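Local coordinates for protein chymotrypsin (Cellulomonas bogoriensis, PDB 2EA3) that probably cleaves peptide bonds as a chymotrypsin-like serine endopeptidase of the S1 family, this chain being its protease domain, at residues I126-C131 and T164-V169. Numbering follows the deposited sequence.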
loop_
_atom_site.group_PDB
_atom_site.type_symbol
_atom_site.label_atom_id
_atom_site.label_comp_id
_atom_site.label_asym_id
_atom_site.label_seq_id
_atom_site.Cartn_x
_atom_site.Cartn_y
_atom_site.Cartn_z
ATOM N N ILE A 126 -8.214 -7.872 2.565
ATOM C CA ILE A 126 -7.495 -8.735 3.498
ATOM C C ILE A 126 -7.656 -8.148 4.905
ATOM O O ILE A 126 -7.276 -7.005 5.154
ATOM C CB ILE A 126 -5.984 -8.798 3.168
ATOM C CG1 ILE A 126 -5.763 -9.317 1.745
ATOM C CG2 ILE A 126 -5.256 -9.671 4.192
ATOM C CD1 ILE A 126 -4.360 -9.080 1.232
ATOM N N ARG A 127 -8.236 -8.916 5.819
ATOM C CA ARG A 127 -8.369 -8.473 7.208
ATOM C C ARG A 127 -7.165 -8.942 8.023
ATOM O O ARG A 127 -6.755 -10.099 7.909
ATOM C CB ARG A 127 -9.667 -9.023 7.811
ATOM C CG ARG A 127 -10.007 -8.436 9.170
ATOM C CD ARG A 127 -11.285 -9.047 9.749
ATOM N NE ARG A 127 -11.240 -8.925 11.205
ATOM C CZ ARG A 127 -12.027 -8.143 11.944
ATOM N NH1 ARG A 127 -12.983 -7.408 11.386
ATOM N NH2 ARG A 127 -11.865 -8.115 13.265
ATOM N N THR A 128 -6.604 -8.050 8.841
ATOM C CA THR A 128 -5.441 -8.406 9.689
ATOM C C THR A 128 -5.510 -7.824 11.091
ATOM O O THR A 128 -6.309 -6.924 11.354
ATOM C CB THR A 128 -4.106 -7.890 9.109
ATOM O OG1 THR A 128 -3.981 -6.476 9.376
ATOM C CG2 THR A 128 -4.003 -8.179 7.580
ATOM N N THR A 129 -4.601 -8.287 11.952
ATOM C CA THR A 129 -4.450 -7.748 13.315
ATOM C C THR A 129 -3.324 -6.712 13.346
ATOM O O THR A 129 -2.851 -6.327 14.423
ATOM C CB THR A 129 -4.069 -8.864 14.306
ATOM O OG1 THR A 129 -2.871 -9.489 13.852
ATOM C CG2 THR A 129 -5.161 -9.911 14.393
ATOM N N VAL A 130 -2.846 -6.295 12.167
ATOM C CA VAL A 130 -1.788 -5.286 12.116
ATOM C C VAL A 130 -2.442 -3.943 12.468
ATOM O O VAL A 130 -3.558 -3.705 12.075
ATOM C CB VAL A 130 -1.178 -5.189 10.696
ATOM C CG1 VAL A 130 -0.097 -4.108 10.630
ATOM C CG2 VAL A 130 -0.628 -6.549 10.220
ATOM N N CYS A 131 -1.745 -3.067 13.195
ATOM C CA CYS A 131 -2.298 -1.748 13.505
ATOM C C CYS A 131 -1.914 -0.796 12.378
ATOM O O CYS A 131 -0.962 -1.052 11.656
ATOM C CB CYS A 131 -1.718 -1.232 14.825
ATOM S SG CYS A 131 0.100 -0.979 14.831
ATOM N N THR A 164 -6.631 -3.831 10.739
ATOM C CA THR A 164 -6.354 -3.098 9.493
ATOM C C THR A 164 -6.664 -3.982 8.293
ATOM O O THR A 164 -6.336 -5.177 8.288
ATOM C CB THR A 164 -4.897 -2.634 9.415
ATOM O OG1 THR A 164 -4.597 -1.835 10.567
ATOM C CG2 THR A 164 -4.658 -1.776 8.157
ATOM N N PHE A 165 -7.276 -3.371 7.278
ATOM C CA PHE A 165 -7.677 -4.062 6.069
ATOM C C PHE A 165 -6.813 -3.608 4.921
ATOM O O PHE A 165 -6.387 -2.450 4.897
ATOM C CB PHE A 165 -9.134 -3.729 5.749
ATOM C CG PHE A 165 -10.111 -4.218 6.796
ATOM C CD1 PHE A 165 -10.369 -3.465 7.949
ATOM C CD2 PHE A 165 -10.758 -5.441 6.630
ATOM C CE1 PHE A 165 -11.289 -3.938 8.929
ATOM C CE2 PHE A 165 -11.666 -5.903 7.572
ATOM C CZ PHE A 165 -11.924 -5.149 8.732
ATOM N N PHE A 166 -6.531 -4.528 3.996
ATOM C CA PHE A 166 -5.614 -4.251 2.894
ATOM C C PHE A 166 -6.273 -4.649 1.589
ATOM O O PHE A 166 -6.967 -5.677 1.512
ATOM C CB PHE A 166 -4.297 -5.035 3.073
ATOM C CG PHE A 166 -3.528 -4.641 4.280
ATOM C CD1 PHE A 166 -3.880 -5.143 5.534
ATOM C CD2 PHE A 166 -2.495 -3.713 4.193
ATOM C CE1 PHE A 166 -3.180 -4.761 6.678
ATOM C CE2 PHE A 166 -1.802 -3.319 5.348
ATOM C CZ PHE A 166 -2.149 -3.848 6.583
ATOM N N GLN A 167 -6.067 -3.821 0.572
ATOM C CA GLN A 167 -6.442 -4.126 -0.793
ATOM C C GLN A 167 -5.375 -5.076 -1.370
ATOM O O GLN A 167 -4.217 -4.725 -1.445
ATOM C CB GLN A 167 -6.471 -2.820 -1.604
ATOM C CG GLN A 167 -6.456 -2.997 -3.132
ATOM C CD GLN A 167 -7.727 -3.611 -3.665
ATOM O OE1 GLN A 167 -8.811 -3.065 -3.494
ATOM N NE2 GLN A 167 -7.600 -4.756 -4.330
ATOM N N PRO A 168 -5.772 -6.285 -1.770
ATOM C CA PRO A 168 -4.785 -7.246 -2.335
ATOM C C PRO A 168 -4.099 -6.690 -3.570
ATOM O O PRO A 168 -4.732 -5.958 -4.327
ATOM C CB PRO A 168 -5.641 -8.452 -2.762
ATOM C CG PRO A 168 -6.949 -8.284 -2.138
ATOM C CD PRO A 168 -7.125 -6.840 -1.662
ATOM N N VAL A 169 -2.831 -7.035 -3.791
ATOM C CA VAL A 169 -2.109 -6.472 -4.962
ATOM C C VAL A 169 -2.493 -7.090 -6.307
ATOM O O VAL A 169 -2.449 -6.423 -7.318
ATOM C CB VAL A 169 -0.551 -6.538 -4.845
ATOM C CG1 VAL A 169 0.004 -5.493 -3.822
ATOM C CG2 VAL A 169 -0.096 -7.949 -4.539
#
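Thr128 and Thr164 are joined by backbone hydrogen bonds and by the Thr128 hydroxyl where antiparallel strands 125-128 and 161-168 pair in the wall of the second six-stranded barrel of the chymotrypsin fold. Thr164 O is gripped twice, by Thr128 N and, also at 2.9 Å, by Thr128 OG1, the two donors arriving from opposite faces of its carbonyl plane. Thr128 OG1 sits between its own backbone N and carbonyl carbon (chi1 77°), where it also accepts from Val130 N, 3.0 Å away, in an ST turn that ends the strand. Thr164 OG1 donates in turn to Val130 O, 2.6 Å off and above that carbonyl's plane, fastening the chain just before Cys131, which is disulfide-bonded to Cys158. An alanine in place of Thr128 would probably leave Val130 N without its acceptor and Thr164 O with one donor fewer, and open a gap beside the Phe166 ring. Farther along, Ile126 and Phe166 form a hydrogen-bonded pair, with Ile126 N 2.7 Å from Phe166 O. On the face shared by Thr128 and Thr164, Phe166 turns its ring edge to Thr128, CE1 lying 3.3 Å from OG1, which is in the ring plane. Ile126 CG1 lies 4.2 Å from Pro168 CG, the two side chains running in opposite directions. On the other face the extended Arg127 chain runs beside the Phe165 ring, its guanidinium plane turned 85° from the ring; Arg127 CG comes within 3.4 Å of Phe165 CE2.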